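Galactose-binding lectin (Arachis hypogaea, PDB 6VAW) binds D-galactose and galactose-containing glycans as a tetrameric legume lectin that carries calcium and manganese ions. Local coordinates at residues Ala159-Thr164 with Val176-Asp181. Coordinates in Å, arbitrary orientation, origin at the centre of the assembly. Residue numbers count along the deposited sequence, not the author numbering.
Sequences AVVKVT and VAVTND
Segments 159-164 and 176-181 belong to the two arms of an antiparallel beta hairpin; their strand axes run at 159° and approach to 4.7 Å. Lys-162/Thr-179 and Thr-164/Ala-177 are hydrogen-bonded pairs. Lys-162 N donates to Thr-179 O (3.2 Å) and Thr-179 N to Lys-162 O (2.8 Å). Thr-164 N to Ala-177 O and Ala-177 N to Thr-164 O are both 2.9 Å. Val-163/Val-178 between them is non-hydrogen-bonded, CA to CA 4.6 Å.

Past Lys-162/Thr-179 the direct backbone hydrogen bonds stop and two waters bridge. One donates to Val-160 O (2.8 Å) and Thr-179 O (2.7 Å). Another accepts from Val-160 N (2.8 Å) and donates to OD1 of poorly ordered Asp-181 (2.7 Å).

Val-161, Val-163, Val-176 and Val-178, all t rotamers, line one face. Val-161 CG1 meets Val-178 CG1 at 3.5 Å, and Val-163 CG1 meets Val-176 CG1 at 3.9 Å.

Val-163 and Val-178 pack on Phe-122, and Val-176 on Val-120, in the opposing sheet of the legume lectin sandwich. Thr-164, Ala-177 and Thr-179 face a second subunit. Strands 64-74 and 185-191 flank the hairpin.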
loop_
_atom_site.group_PDB
_atom_site.type_symbol
_atom_site.label_atom_id
_atom_site.label_comp_id
_atom_site.label_asym_id
_atom_site.label_seq_id
_atom_site.Cartn_x
_atom_site.Cartn_y
_atom_site.Cartn_z
ATOM N N ALA A 159 19.031 21.306 7.229
ATOM C CA ALA A 159 19.149 20.098 6.433
ATOM C C ALA A 159 18.006 19.120 6.700
ATOM O O ALA A 159 17.641 18.895 7.856
ATOM C CB ALA A 159 20.482 19.413 6.702
ATOM N N VAL A 160 17.441 18.538 5.628
ATOM C CA VAL A 160 16.402 17.531 5.748
ATOM C C VAL A 160 17.112 16.197 6.018
ATOM O O VAL A 160 18.000 15.806 5.257
ATOM C CB VAL A 160 15.453 17.473 4.526
ATOM C CG1 VAL A 160 14.450 16.335 4.665
ATOM C CG2 VAL A 160 14.727 18.793 4.342
ATOM N N VAL A 161 16.759 15.546 7.131
ATOM C CA VAL A 161 17.343 14.270 7.555
ATOM C C VAL A 161 16.295 13.152 7.345
ATOM O O VAL A 161 15.129 13.330 7.703
ATOM C CB VAL A 161 17.843 14.342 9.028
ATOM C CG1 VAL A 161 18.440 13.007 9.466
ATOM C CG2 VAL A 161 18.856 15.472 9.227
ATOM N N LYS A 162 16.713 12.028 6.739
ATOM C CA LYS A 162 15.884 10.845 6.502
ATOM C C LYS A 162 16.305 9.741 7.469
ATOM O O LYS A 162 17.501 9.521 7.689
ATOM C CB LYS A 162 15.983 10.355 5.038
ATOM C CG LYS A 162 15.453 11.361 4.036
ATOM C CD LYS A 162 15.391 10.837 2.624
ATOM C CE LYS A 162 14.772 11.885 1.738
ATOM N NZ LYS A 162 15.650 13.078 1.522
ATOM N N VAL A 163 15.327 9.081 8.080
ATOM C CA VAL A 163 15.582 8.005 9.044
ATOM C C VAL A 163 14.737 6.787 8.667
ATOM O O VAL A 163 13.568 6.920 8.312
ATOM C CB VAL A 163 15.325 8.438 10.521
ATOM C CG1 VAL A 163 15.732 7.324 11.503
ATOM C CG2 VAL A 163 16.048 9.752 10.865
ATOM N N THR A 164 15.326 5.609 8.787
ATOM C CA THR A 164 14.660 4.345 8.586
ATOM C C THR A 164 14.958 3.527 9.828
ATOM O O THR A 164 16.094 3.480 10.283
ATOM C CB THR A 164 15.107 3.680 7.272
ATOM O OG1 THR A 164 14.535 4.393 6.186
ATOM C CG2 THR A 164 14.642 2.235 7.164
ATOM N N VAL A 176 18.686 1.327 13.231
ATOM C CA VAL A 176 18.432 2.712 12.791
ATOM C C VAL A 176 19.462 3.128 11.736
ATOM O O VAL A 176 20.667 2.970 11.962
ATOM C CB VAL A 176 18.474 3.690 14.004
ATOM C CG1 VAL A 176 18.154 5.128 13.585
ATOM C CG2 VAL A 176 17.560 3.238 15.134
ATOM N N ALA A 177 18.984 3.689 10.621
ATOM C CA ALA A 177 19.845 4.239 9.567
ATOM C C ALA A 177 19.412 5.683 9.346
ATOM O O ALA A 177 18.240 5.930 9.058
ATOM C CB ALA A 177 19.769 3.423 8.275
ATOM N N VAL A 178 20.358 6.606 9.497
ATOM C CA VAL A 178 20.160 8.052 9.367
ATOM C C VAL A 178 20.927 8.571 8.161
ATOM O O VAL A 178 22.152 8.438 8.116
ATOM C CB VAL A 178 20.604 8.761 10.671
ATOM C CG1 VAL A 178 20.246 10.234 10.647
ATOM C CG2 VAL A 178 20.027 8.069 11.901
ATOM N N THR A 179 20.213 9.140 7.180
ATOM C CA THR A 179 20.796 9.660 5.941
ATOM C C THR A 179 20.890 11.170 6.022
ATOM O O THR A 179 19.865 11.844 6.068
ATOM C CB THR A 179 19.988 9.203 4.696
ATOM O OG1 THR A 179 19.860 7.783 4.695
ATOM C CG2 THR A 179 20.638 9.621 3.393
ATOM N N ASN A 180 22.120 11.698 5.981
ATOM C CA ASN A 180 22.373 13.143 6.036
ATOM C C ASN A 180 22.357 13.785 4.633
ATOM O O ASN A 180 22.261 13.092 3.612
ATOM C CB ASN A 180 23.701 13.430 6.739
ATOM C CG ASN A 180 23.757 12.871 8.130
ATOM O OD1 ASN A 180 23.236 13.470 9.079
ATOM N ND2 ASN A 180 24.344 11.676 8.263
ATOM N N ASP A 181 22.451 15.132 4.627
ATOM C CA ASP A 181 22.459 16.052 3.489
ATOM C C ASP A 181 23.671 15.807 2.592
ATOM O O ASP A 181 23.524 15.820 1.372
ATOM C CB ASP A 181 22.481 17.512 4.041
ATOM C CG ASP A 181 22.186 18.609 3.046
ATOM O OD1 ASP A 181 21.154 18.511 2.341
ATOM O OD2 ASP A 181 22.930 19.610 3.037
HETATM O O HOH W 1 18.739 13.328 4.129
HETATM O O HOH W 2 18.603 19.114 3.159
HETATM O O HOH W 3 17.802 6.768 6.164
#